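Local coordinates for glucose-inhibited division protein A-related protein, probable oxidoreductase (Thermus thermophilus, PDB 2CUL) that binds flavin-adenine dinucleotide in a Rossmann-type fold and is probably an oxidoreductase related to the glucose-inhibited division protein GidA, at residues 186-189 against 194-197; 181-186 against 201-206; 38-43 against 72-77. All coordinates share one frame; numbering follows the deposited sequence.

From the N terminus, contact 3 comes first: residues 38-43, in the loop after strand 29-33, meet helix 67-79, closing a loop that contains helix 55-59. Contacts 2 and 1 follow later and are nested, since 186-189 and 194-197 both fall within the span from 181 to 206 that contact 2 closes, and E186 belongs to both. Contact 1 is a short hairpin of strands 188-189 and 194-195; contact 2 brings strand 176-183 of the antiparallel sheet near strand 201-203, at the edge of the mixed sheet. They touch through W188 NE1 and A203 O, 2.9 Å apart. Contact 3 lies about 22 Å from contact 2, centre to centre, yet FAD touches both.

Contact 1. Residues 186-189 against 194-197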
loop_
_atom_site.group_PDB
_atom_site.type_symbol
_atom_site.label_atom_id
_atom_site.label_comp_id
_atom_site.label_asym_id
_atom_site.label_seq_id
_atom_site.Cartn_x
_atom_site.Cartn_y
_atom_site.Cartn_z
ATOM N N GLU A 186 6.144 13.639 -11.382
ATOM C CA GLU A 186 5.879 15.050 -11.105
ATOM C C GLU A 186 4.786 15.256 -10.059
ATOM O O GLU A 186 4.687 16.326 -9.466
ATOM C CB GLU A 186 5.505 15.778 -12.404
ATOM C CG GLU A 186 5.093 17.243 -12.245
ATOM C CD GLU A 186 6.143 18.097 -11.551
ATOM O OE1 GLU A 186 7.341 17.964 -11.877
ATOM O OE2 GLU A 186 5.764 18.916 -10.688
ATOM N N GLU A 187 3.972 14.231 -9.829
ATOM C CA GLU A 187 2.894 14.320 -8.846
ATOM C C GLU A 187 3.411 14.126 -7.429
ATOM O O GLU A 187 2.796 14.571 -6.463
ATOM C CB GLU A 187 1.856 13.221 -9.091
ATOM C CG GLU A 187 1.199 13.231 -10.450
ATOM C CD GLU A 187 0.037 14.189 -10.523
ATOM O OE1 GLU A 187 -0.176 14.961 -9.559
ATOM O OE2 GLU A 187 -0.660 14.174 -11.552
ATOM N N TRP A 188 4.557 13.470 -7.319
ATOM C CA TRP A 188 5.117 13.101 -6.029
ATOM C C TRP A 188 6.369 13.844 -5.566
ATOM O O TRP A 188 7.299 14.050 -6.338
ATOM C CB TRP A 188 5.392 11.599 -6.096
ATOM C CG TRP A 188 5.726 10.914 -4.823
ATOM C CD1 TRP A 188 4.907 10.722 -3.748
ATOM C CD2 TRP A 188 6.940 10.216 -4.535
ATOM N NE1 TRP A 188 5.533 9.935 -2.811
ATOM C CE2 TRP A 188 6.783 9.611 -3.269
ATOM C CE3 TRP A 188 8.144 10.037 -5.227
ATOM C CZ2 TRP A 188 7.789 8.839 -2.678
ATOM C CZ3 TRP A 188 9.147 9.266 -4.640
ATOM C CH2 TRP A 188 8.958 8.677 -3.377
ATOM N N GLU A 189 6.374 14.250 -4.298
ATOM C CA GLU A 189 7.523 14.926 -3.700
ATOM C C GLU A 189 8.263 13.860 -2.890
ATOM O O GLU A 189 7.848 13.503 -1.789
ATOM C CB GLU A 189 7.054 16.067 -2.792
ATOM C CG GLU A 189 8.175 16.850 -2.126
ATOM C CD GLU A 189 7.690 18.152 -1.502
ATOM O OE1 GLU A 189 6.735 18.118 -0.693
ATOM O OE2 GLU A 189 8.268 19.213 -1.821
ATOM N N ARG A 194 4.566 13.514 -0.414
ATOM C CA ARG A 194 3.346 14.224 -0.764
ATOM C C ARG A 194 2.936 14.138 -2.230
ATOM O O ARG A 194 3.772 14.208 -3.131
ATOM C CB ARG A 194 3.483 15.708 -0.401
ATOM C CG ARG A 194 3.452 16.009 1.087
ATOM C CD ARG A 194 2.028 16.231 1.574
ATOM N NE ARG A 194 1.460 17.464 1.031
ATOM C CZ ARG A 194 0.467 17.516 0.145
ATOM N NH1 ARG A 194 0.031 18.693 -0.287
ATOM N NH2 ARG A 194 -0.101 16.403 -0.298
ATOM N N LEU A 195 1.637 13.958 -2.449
ATOM C CA LEU A 195 1.067 13.980 -3.789
ATOM C C LEU A 195 0.535 15.412 -3.749
ATOM O O LEU A 195 -0.600 15.671 -3.337
ATOM C CB LEU A 195 -0.065 12.957 -3.935
ATOM C CG LEU A 195 0.391 11.503 -4.120
ATOM C CD1 LEU A 195 -0.836 10.602 -4.241
ATOM C CD2 LEU A 195 1.258 11.379 -5.373
ATOM N N LYS A 196 1.407 16.339 -4.139
ATOM C CA LYS A 196 1.144 17.775 -4.102
ATOM C C LYS A 196 -0.093 18.342 -4.781
ATOM O O LYS A 196 -0.456 19.494 -4.523
ATOM C CB LYS A 196 2.372 18.530 -4.620
ATOM C CG LYS A 196 2.703 18.249 -6.074
ATOM C CD LYS A 196 3.867 19.106 -6.544
ATOM C CE LYS A 196 4.261 18.765 -7.969
ATOM N NZ LYS A 196 3.131 18.936 -8.925
ATOM N N ARG A 197 -0.733 17.562 -5.645
ATOM C CA ARG A 197 -1.927 18.036 -6.336
ATOM C C ARG A 197 -3.022 18.437 -5.346
ATOM O O ARG A 197 -3.789 19.369 -5.598
ATOM C CB ARG A 197 -2.446 16.954 -7.290
ATOM C CG ARG A 197 -3.626 17.390 -8.152
ATOM C CD ARG A 197 -3.958 16.329 -9.197
ATOM N NE ARG A 197 -2.889 16.172 -10.183
ATOM C CZ ARG A 197 -2.786 16.884 -11.303
ATOM N NH1 ARG A 197 -3.693 17.809 -11.596
ATOM N NH2 ARG A 197 -1.777 16.667 -12.137
HETATM O O HOH W 1 0.065 15.041 -6.775
HETATM O O HOH W 2 0.639 17.680 -9.395
#
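The carboxylate of E187 meets the guanidinium group of R197 at the open end of a small, weakly bonded antiparallel beta hairpin, strands 188-189 and 194-195. From E187 CB, which lies 4.2 Å from L195 CD2, the chain sets off with CG anti to the carbonyl carbon (chi1 -59°) and bends again at chi2, carrying the carboxylate out to R197. OE1 accepts from R197 NE at 3.0 Å through its syn lone pair. OE2 takes R197 NH2 at 2.8 Å, again on the syn side but out of the carboxylate plane. This is a side-on, two-nitrogen salt bridge, although not a flat one: the two planes are 54° apart. OE2 also accepts from the backbone N of R159, and OE1 from two waters, so both oxygens have several partners. One of these waters links OE1 to the backbone O of E187 and the N of R197; the other bridges OE1 to K196 NZ. A second salt bridge joins E186 OE2 and K196 NZ at 3.2 Å.

Between the strands, W188 and L195 form a non-hydrogen-bonded pair, with W188 CD1 4.0 Å from L195 CD2. The indole NE1 is bonded to A203 O, beyond the hairpin. Toward the turn, E189 N donates to R194 O at 2.9 Å, with an N-H...O angle of 159°.

Contact 2. Residues 181-186 against 201-206. With FAD (flavin-adenine dinucleotide), chain B.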
loop_
_atom_site.group_PDB
_atom_site.type_symbol
_atom_site.label_atom_id
_atom_site.label_comp_id
_atom_site.label_asym_id
_atom_site.label_seq_id
_atom_site.Cartn_x
_atom_site.Cartn_y
_atom_site.Cartn_z
ATOM N N LEU A 181 -0.349 0.977 -13.340
ATOM C CA LEU A 181 -0.097 2.404 -13.423
ATOM C C LEU A 181 0.445 2.946 -12.113
ATOM O O LEU A 181 -0.054 2.618 -11.038
ATOM C CB LEU A 181 -1.384 3.149 -13.774
ATOM C CG LEU A 181 -2.023 2.830 -15.124
ATOM C CD1 LEU A 181 -3.249 3.709 -15.316
ATOM C CD2 LEU A 181 -1.019 3.075 -16.241
ATOM N N ALA A 182 1.476 3.777 -12.218
ATOM C CA ALA A 182 2.080 4.406 -11.052
ATOM C C ALA A 182 1.904 5.906 -11.232
ATOM O O ALA A 182 1.854 6.397 -12.362
ATOM C CB ALA A 182 3.561 4.066 -10.971
ATOM N N PHE A 183 1.787 6.631 -10.125
ATOM C CA PHE A 183 1.652 8.080 -10.197
ATOM C C PHE A 183 2.859 8.638 -10.937
ATOM O O PHE A 183 3.993 8.215 -10.707
ATOM C CB PHE A 183 1.615 8.688 -8.795
ATOM C CG PHE A 183 0.307 8.509 -8.087
ATOM C CD1 PHE A 183 -0.786 9.300 -8.418
ATOM C CD2 PHE A 183 0.167 7.555 -7.080
ATOM C CE1 PHE A 183 -2.004 9.149 -7.757
ATOM C CE2 PHE A 183 -1.044 7.394 -6.415
ATOM C CZ PHE A 183 -2.133 8.193 -6.752
ATOM N N HIS A 184 2.615 9.590 -11.829
ATOM C CA HIS A 184 3.699 10.213 -12.578
ATOM C C HIS A 184 4.632 10.866 -11.555
ATOM O O HIS A 184 4.177 11.440 -10.563
ATOM C CB HIS A 184 3.121 11.262 -13.530
ATOM C CG HIS A 184 4.127 11.846 -14.471
ATOM N ND1 HIS A 184 5.099 12.735 -14.068
ATOM C CD2 HIS A 184 4.317 11.655 -15.798
ATOM C CE1 HIS A 184 5.847 13.066 -15.105
ATOM N NE2 HIS A 184 5.394 12.425 -16.167
ATOM N N PRO A 185 5.951 10.783 -11.776
ATOM C CA PRO A 185 6.909 11.381 -10.840
ATOM C C PRO A 185 6.652 12.838 -10.450
ATOM O O PRO A 185 6.919 13.233 -9.315
ATOM C CB PRO A 185 8.242 11.200 -11.559
ATOM C CG PRO A 185 8.046 9.898 -12.263
ATOM C CD PRO A 185 6.652 10.047 -12.842
ATOM N N GLU A 186 6.144 13.639 -11.382
ATOM C CA GLU A 186 5.879 15.050 -11.105
ATOM C C GLU A 186 4.786 15.256 -10.059
ATOM O O GLU A 186 4.687 16.326 -9.466
ATOM C CB GLU A 186 5.505 15.778 -12.404
ATOM C CG GLU A 186 5.093 17.243 -12.245
ATOM C CD GLU A 186 6.143 18.097 -11.551
ATOM O OE1 GLU A 186 7.341 17.964 -11.877
ATOM O OE2 GLU A 186 5.764 18.916 -10.688
ATOM N N LEU A 201 -2.401 14.550 1.379
ATOM C CA LEU A 201 -2.274 13.292 0.648
ATOM C C LEU A 201 -0.831 12.845 0.445
ATOM O O LEU A 201 0.014 13.629 0.020
ATOM C CB LEU A 201 -2.951 13.435 -0.717
ATOM C CG LEU A 201 -3.069 12.183 -1.590
ATOM C CD1 LEU A 201 -3.965 11.164 -0.902
ATOM C CD2 LEU A 201 -3.646 12.562 -2.945
ATOM N N TYR A 202 -0.570 11.573 0.738
ATOM C CA TYR A 202 0.761 10.985 0.597
ATOM C C TYR A 202 0.669 9.690 -0.203
ATOM O O TYR A 202 -0.402 9.111 -0.331
ATOM C CB TYR A 202 1.340 10.668 1.978
ATOM C CG TYR A 202 1.496 11.880 2.861
ATOM C CD1 TYR A 202 2.718 12.546 2.952
ATOM C CD2 TYR A 202 0.415 12.381 3.583
ATOM C CE1 TYR A 202 2.860 13.680 3.738
ATOM C CE2 TYR A 202 0.545 13.517 4.372
ATOM C CZ TYR A 202 1.770 14.161 4.444
ATOM O OH TYR A 202 1.905 15.290 5.221
ATOM N N ALA A 203 1.799 9.242 -0.741
ATOM C CA ALA A 203 1.843 7.994 -1.491
ATOM C C ALA A 203 3.198 7.340 -1.243
ATOM O O ALA A 203 4.205 8.027 -1.066
ATOM C CB ALA A 203 1.642 8.252 -2.970
ATOM N N VAL A 204 3.217 6.012 -1.222
ATOM C CA VAL A 204 4.455 5.283 -0.968
ATOM C C VAL A 204 4.436 3.918 -1.650
ATOM O O VAL A 204 3.370 3.378 -1.936
ATOM C CB VAL A 204 4.657 5.097 0.562
ATOM C CG1 VAL A 204 3.582 4.178 1.127
ATOM C CG2 VAL A 204 6.033 4.545 0.854
ATOM N N GLY A 205 5.619 3.378 -1.925
ATOM C CA GLY A 205 5.696 2.067 -2.540
ATOM C C GLY A 205 5.634 2.046 -4.050
ATOM O O GLY A 205 5.875 3.053 -4.716
ATOM N N LEU A 206 5.284 0.881 -4.582
ATOM C CA LEU A 206 5.218 0.674 -6.020
ATOM C C LEU A 206 4.272 1.611 -6.765
ATOM O O LEU A 206 4.492 1.888 -7.947
ATOM C CB LEU A 206 4.839 -0.779 -6.319
ATOM C CG LEU A 206 5.419 -1.307 -7.634
ATOM C CD1 LEU A 206 6.915 -1.537 -7.454
ATOM C CD2 LEU A 206 4.722 -2.599 -8.041
HETATM P PA FAD B . 1.558 -4.454 -2.395
HETATM O O1A FAD B . 1.056 -5.062 -3.637
HETATM O O2A FAD B . 2.467 -5.231 -1.512
HETATM O O5B FAD B . 0.324 -3.987 -1.499
HETATM C C5B FAD B . -0.729 -3.213 -2.075
HETATM C C4B FAD B . -1.943 -3.429 -1.179
HETATM O O4B FAD B . -2.896 -2.422 -1.517
HETATM C C3B FAD B . -2.651 -4.784 -1.377
HETATM O O3B FAD B . -2.882 -5.446 -0.152
HETATM C C2B FAD B . -3.908 -4.407 -2.102
HETATM O O2B FAD B . -4.980 -5.315 -1.994
HETATM C C1B FAD B . -4.183 -3.022 -1.524
HETATM N N9A FAD B . -5.063 -2.177 -2.329
HETATM C C8A FAD B . -4.864 -1.770 -3.627
HETATM N N7A FAD B . -5.851 -1.002 -4.071
HETATM C C5A FAD B . -6.725 -0.911 -3.005
HETATM C C6A FAD B . -7.960 -0.238 -2.850
HETATM N N6A FAD B . -8.527 0.487 -3.798
HETATM N N1A FAD B . -8.598 -0.352 -1.625
HETATM C C2A FAD B . -8.030 -1.100 -0.618
HETATM N N3A FAD B . -6.850 -1.768 -0.710
HETATM C C4A FAD B . -6.241 -1.642 -1.920
HETATM N N1 FAD B . 9.637 -7.590 -5.580
HETATM C C2 FAD B . 10.448 -8.540 -5.002
HETATM O O2 FAD B . 11.253 -8.241 -4.154
HETATM N N3 FAD B . 10.318 -9.874 -5.417
HETATM C C4 FAD B . 9.430 -10.306 -6.378
HETATM O O4 FAD B . 9.367 -11.512 -6.699
HETATM C C4X FAD B . 8.602 -9.331 -6.974
HETATM N N5 FAD B . 7.688 -9.689 -7.955
HETATM C C5X FAD B . 6.875 -8.739 -8.543
HETATM C C6 FAD B . 5.965 -9.124 -9.527
HETATM C C7 FAD B . 5.106 -8.204 -10.157
HETATM C C7M FAD B . 4.142 -8.691 -11.210
HETATM C C8 FAD B . 5.182 -6.821 -9.759
HETATM C C8M FAD B . 4.295 -5.773 -10.376
HETATM C C9 FAD B . 6.106 -6.411 -8.766
HETATM C C9A FAD B . 6.967 -7.349 -8.138
HETATM N N10 FAD B . 7.919 -6.979 -7.122
HETATM C C10 FAD B . 8.735 -7.968 -6.544
HETATM C "C1'" FAD B . 8.084 -5.542 -6.661
HETATM C "C2'" FAD B . 7.531 -5.130 -5.278
HETATM O "O2'" FAD B . 8.388 -5.605 -4.274
HETATM C "C3'" FAD B . 6.106 -5.660 -5.020
HETATM O "O3'" FAD B . 5.194 -5.194 -6.013
HETATM C "C4'" FAD B . 5.535 -5.213 -3.659
HETATM O "O4'" FAD B . 4.363 -5.956 -3.331
HETATM C "C5'" FAD B . 5.227 -3.704 -3.718
HETATM O "O5'" FAD B . 4.739 -3.263 -2.440
HETATM P P FAD B . 3.502 -2.284 -2.288
HETATM O O1P FAD B . 3.386 -2.062 -0.837
HETATM O O2P FAD B . 3.679 -1.059 -3.140
HETATM O O3P FAD B . 2.263 -3.076 -2.849
#
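F183 and A203 meet through ring atom CD2 of F183 and the methyl CB of A203, 4.4 Å apart, with A203 CB oblique to the ring. Both CB atoms point toward the opposite segment, but the backbones are too far apart to pair, since the closest CA atoms, those of A182 and L206, are 7.0 Å apart. That contact is side chain to side chain; a second one sets the A182 methyl against a backbone carbonyl, placing A182 CB 3.8 Å from the O of L206.

L206 itself faces two ways. Its carbonyl meets A182, while its backbone N donates to FAD O2P at 2.9 Å, with an N-H...O angle of 149°. The side chain follows the cofactor: CD2 comes 3.3 Å from the ribityl oxygen O3' of FAD. Just before it, G205 has phi near 87°, and any CB there would run into O2P and into the preceding carbonyl; glycine thus allows the backbone to pass close to the phosphate. G205 and L206 belong to the FAD pocket.

F183 has further neighbours in F160, whose ring meets its own, and in L119, L195 and V208. The contact thus sits between strand 176-183 of the antiparallel sheet and strand 201-203 at the edge of the mixed sheet, with helix 213-230 touching Y202, V204 and L206.

Contact 3. Residues 38-43 against 72-77; sequences AVMMPF and ARAKYL. With FAD (flavin-adenine dinucleotide), chain B.
M40 and A74 make the tight part of this contact, the two CB atoms lying 3.5 Å apart, closer than usual for carbons. M40 CG follows at 3.7 Å from A74 CB. The M40 chain bends at chi2 and again at chi3 (-75° and -78°), which folds it back so that CE also returns to 4.1 Å from A74 CB. F13 and A16 of helix 13-24 and L55 of helix 55-59 pack against M40 elsewhere. The loop follows strand 29-33 of the Rossmann-type sheet, and the M40 backbone is hydrogen-bonded to that of A11, within the probable GxGxxG turn.

The other half is looser. V39 CG1, anti to its own backbone N (chi1 171°), lies 4.1 Å from both CA and CB of K75, and the two side chains cross at about a right angle. K75, a partly exposed residue, meets V39 through CA and CB, while its far end leads away to a salt bridge with E79. V39 and M40 occupy the corners of a type II turn from A38 to M41, closed by M41 N bonding to A38 O, and the turn presents both side chains to helix 67-79.

Further along the loop, F43 reaches FAD. Its ring lies over the isoalloxazine, with FAD C6 standing 3.3 Å above the ring plane near its centre, and F43 N is bonded to the hydroxyl of Y213. An alanine here would take away the whole ring and is likely to leave that stretch of the flavin without its aromatic cover and R140 without its cation-pi partner. Across 38-43 and 72-77 the chemistry is apolar, implying that shape and burial, rather than directed polar bonds, join the loop that brings F43 to the flavin to the helix.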
loop_
_atom_site.group_PDB
_atom_site.type_symbol
_atom_site.label_atom_id
_atom_site.label_comp_id
_atom_site.label_asym_id
_atom_site.label_seq_id
_atom_site.Cartn_x
_atom_site.Cartn_y
_atom_site.Cartn_z
ATOM N N ALA A 38 -4.856 -11.092 1.929
ATOM C CA ALA A 38 -3.742 -10.758 1.044
ATOM C C ALA A 38 -2.730 -9.825 1.704
ATOM O O ALA A 38 -1.791 -9.368 1.057
ATOM C CB ALA A 38 -4.266 -10.128 -0.245
ATOM N N VAL A 39 -2.928 -9.535 2.989
ATOM C CA VAL A 39 -2.012 -8.662 3.718
ATOM C C VAL A 39 -0.568 -9.142 3.588
ATOM O O VAL A 39 -0.257 -10.283 3.909
ATOM C CB VAL A 39 -2.377 -8.609 5.223
ATOM C CG1 VAL A 39 -1.295 -7.886 6.008
ATOM C CG2 VAL A 39 -3.709 -7.910 5.400
ATOM N N MET A 40 0.312 -8.267 3.111
ATOM C CA MET A 40 1.727 -8.612 2.969
ATOM C C MET A 40 1.988 -9.882 2.165
ATOM O O MET A 40 2.935 -10.615 2.450
ATOM C CB MET A 40 2.358 -8.757 4.355
ATOM C CG MET A 40 2.534 -7.457 5.103
ATOM S SD MET A 40 3.908 -6.507 4.445
ATOM C CE MET A 40 5.310 -7.380 5.197
ATOM N N MET A 41 1.162 -10.137 1.156
ATOM C CA MET A 41 1.337 -11.316 0.317
ATOM C C MET A 41 2.483 -11.093 -0.667
ATOM O O MET A 41 2.504 -10.100 -1.385
ATOM C CB MET A 41 0.055 -11.601 -0.473
ATOM C CG MET A 41 0.104 -12.887 -1.297
ATOM S SD MET A 41 0.219 -14.364 -0.261
ATOM C CE MET A 41 -1.488 -14.443 0.353
ATOM N N PRO A 42 3.458 -12.011 -0.702
ATOM C CA PRO A 42 4.577 -11.846 -1.635
ATOM C C PRO A 42 4.240 -12.408 -3.010
ATOM O O PRO A 42 3.196 -13.036 -3.210
ATOM C CB PRO A 42 5.702 -12.677 -1.002
ATOM C CG PRO A 42 5.218 -12.992 0.408
ATOM C CD PRO A 42 3.731 -13.095 0.256
ATOM N N PHE A 43 5.136 -12.161 -3.956
ATOM C CA PHE A 43 5.031 -12.728 -5.289
ATOM C C PHE A 43 5.972 -13.910 -5.062
ATOM O O PHE A 43 5.523 -15.000 -4.710
ATOM C CB PHE A 43 5.578 -11.753 -6.330
ATOM C CG PHE A 43 4.601 -10.679 -6.728
ATOM C CD1 PHE A 43 3.632 -10.925 -7.697
ATOM C CD2 PHE A 43 4.662 -9.417 -6.150
ATOM C CE1 PHE A 43 2.741 -9.923 -8.092
ATOM C CE2 PHE A 43 3.777 -8.407 -6.536
ATOM C CZ PHE A 43 2.815 -8.661 -7.509
ATOM N N ALA A 72 0.546 -14.767 6.371
ATOM C CA ALA A 72 -0.104 -14.998 7.654
ATOM C C ALA A 72 0.718 -14.516 8.841
ATOM O O ALA A 72 0.171 -13.938 9.780
ATOM C CB ALA A 72 -0.442 -16.484 7.817
ATOM N N ARG A 73 2.025 -14.757 8.812
ATOM C CA ARG A 73 2.881 -14.319 9.909
ATOM C C ARG A 73 2.941 -12.795 9.981
ATOM O O ARG A 73 2.901 -12.213 11.067
ATOM C CB ARG A 73 4.298 -14.892 9.756
ATOM C CG ARG A 73 4.398 -16.396 10.003
ATOM C CD ARG A 73 5.852 -16.812 10.192
ATOM N NE ARG A 73 6.668 -16.377 9.064
ATOM C CZ ARG A 73 6.734 -17.008 7.896
ATOM N NH1 ARG A 73 6.043 -18.123 7.697
ATOM N NH2 ARG A 73 7.466 -16.503 6.914
ATOM N N ALA A 74 3.027 -12.149 8.823
ATOM C CA ALA A 74 3.083 -10.692 8.774
ATOM C C ALA A 74 1.775 -10.106 9.293
ATOM O O ALA A 74 1.772 -9.152 10.075
ATOM C CB ALA A 74 3.341 -10.228 7.340
ATOM N N LYS A 75 0.664 -10.678 8.847
ATOM C CA LYS A 75 -0.653 -10.214 9.275
ATOM C C LYS A 75 -0.773 -10.292 10.796
ATOM O O LYS A 75 -1.223 -9.347 11.442
ATOM C CB LYS A 75 -1.741 -11.066 8.615
ATOM C CG LYS A 75 -3.176 -10.697 8.994
ATOM C CD LYS A 75 -4.152 -11.443 8.092
ATOM C CE LYS A 75 -5.600 -11.261 8.521
ATOM N NZ LYS A 75 -5.897 -11.992 9.787
ATOM N N TYR A 76 -0.355 -11.420 11.366
ATOM C CA TYR A 76 -0.433 -11.614 12.811
ATOM C C TYR A 76 0.412 -10.597 13.573
ATOM O O TYR A 76 0.011 -10.110 14.636
ATOM C CB TYR A 76 0.002 -13.036 13.171
ATOM C CG TYR A 76 -0.296 -13.406 14.603
ATOM C CD1 TYR A 76 -1.613 -13.528 15.048
ATOM C CD2 TYR A 76 0.731 -13.612 15.518
ATOM C CE1 TYR A 76 -1.899 -13.849 16.371
ATOM C CE2 TYR A 76 0.457 -13.933 16.847
ATOM C CZ TYR A 76 -0.859 -14.049 17.266
ATOM O OH TYR A 76 -1.137 -14.366 18.577
ATOM N N LEU A 77 1.582 -10.274 13.034
ATOM C CA LEU A 77 2.455 -9.294 13.669
ATOM C C LEU A 77 1.767 -7.925 13.718
ATOM O O LEU A 77 1.824 -7.228 14.732
ATOM C CB LEU A 77 3.785 -9.197 12.914
ATOM C CG LEU A 77 4.773 -10.342 13.160
ATOM C CD1 LEU A 77 5.905 -10.293 12.149
ATOM C CD2 LEU A 77 5.314 -10.238 14.578
HETATM P PA FAD B . 1.558 -4.454 -2.395
HETATM O O1A FAD B . 1.056 -5.062 -3.637
HETATM O O2A FAD B . 2.467 -5.231 -1.512
HETATM O O5B FAD B . 0.324 -3.987 -1.499
HETATM C C5B FAD B . -0.729 -3.213 -2.075
HETATM C C4B FAD B . -1.943 -3.429 -1.179
HETATM O O4B FAD B . -2.896 -2.422 -1.517
HETATM C C3B FAD B . -2.651 -4.784 -1.377
HETATM O O3B FAD B . -2.882 -5.446 -0.152
HETATM C C2B FAD B . -3.908 -4.407 -2.102
HETATM O O2B FAD B . -4.980 -5.315 -1.994
HETATM C C1B FAD B . -4.183 -3.022 -1.524
HETATM N N9A FAD B . -5.063 -2.177 -2.329
HETATM C C8A FAD B . -4.864 -1.770 -3.627
HETATM N N7A FAD B . -5.851 -1.002 -4.071
HETATM C C5A FAD B . -6.725 -0.911 -3.005
HETATM C C6A FAD B . -7.960 -0.238 -2.850
HETATM N N6A FAD B . -8.527 0.487 -3.798
HETATM N N1A FAD B . -8.598 -0.352 -1.625
HETATM C C2A FAD B . -8.030 -1.100 -0.618
HETATM N N3A FAD B . -6.850 -1.768 -0.710
HETATM C C4A FAD B . -6.241 -1.642 -1.920
HETATM N N1 FAD B . 9.637 -7.590 -5.580
HETATM C C2 FAD B . 10.448 -8.540 -5.002
HETATM O O2 FAD B . 11.253 -8.241 -4.154
HETATM N N3 FAD B . 10.318 -9.874 -5.417
HETATM C C4 FAD B . 9.430 -10.306 -6.378
HETATM O O4 FAD B . 9.367 -11.512 -6.699
HETATM C C4X FAD B . 8.602 -9.331 -6.974
HETATM N N5 FAD B . 7.688 -9.689 -7.955
HETATM C C5X FAD B . 6.875 -8.739 -8.543
HETATM C C6 FAD B . 5.965 -9.124 -9.527
HETATM C C7 FAD B . 5.106 -8.204 -10.157
HETATM C C7M FAD B . 4.142 -8.691 -11.210
HETATM C C8 FAD B . 5.182 -6.821 -9.759
HETATM C C8M FAD B . 4.295 -5.773 -10.376
HETATM C C9 FAD B . 6.106 -6.411 -8.766
HETATM C C9A FAD B . 6.967 -7.349 -8.138
HETATM N N10 FAD B . 7.919 -6.979 -7.122
HETATM C C10 FAD B . 8.735 -7.968 -6.544
HETATM C "C1'" FAD B . 8.084 -5.542 -6.661
HETATM C "C2'" FAD B . 7.531 -5.130 -5.278
HETATM O "O2'" FAD B . 8.388 -5.605 -4.274
HETATM C "C3'" FAD B . 6.106 -5.660 -5.020
HETATM O "O3'" FAD B . 5.194 -5.194 -6.013
HETATM C "C4'" FAD B . 5.535 -5.213 -3.659
HETATM O "O4'" FAD B . 4.363 -5.956 -3.331
HETATM C "C5'" FAD B . 5.227 -3.704 -3.718
HETATM O "O5'" FAD B . 4.739 -3.263 -2.440
HETATM P P FAD B . 3.502 -2.284 -2.288
HETATM O O1P FAD B . 3.386 -2.062 -0.837
HETATM O O2P FAD B . 3.679 -1.059 -3.140
HETATM O O3P FAD B . 2.263 -3.076 -2.849
#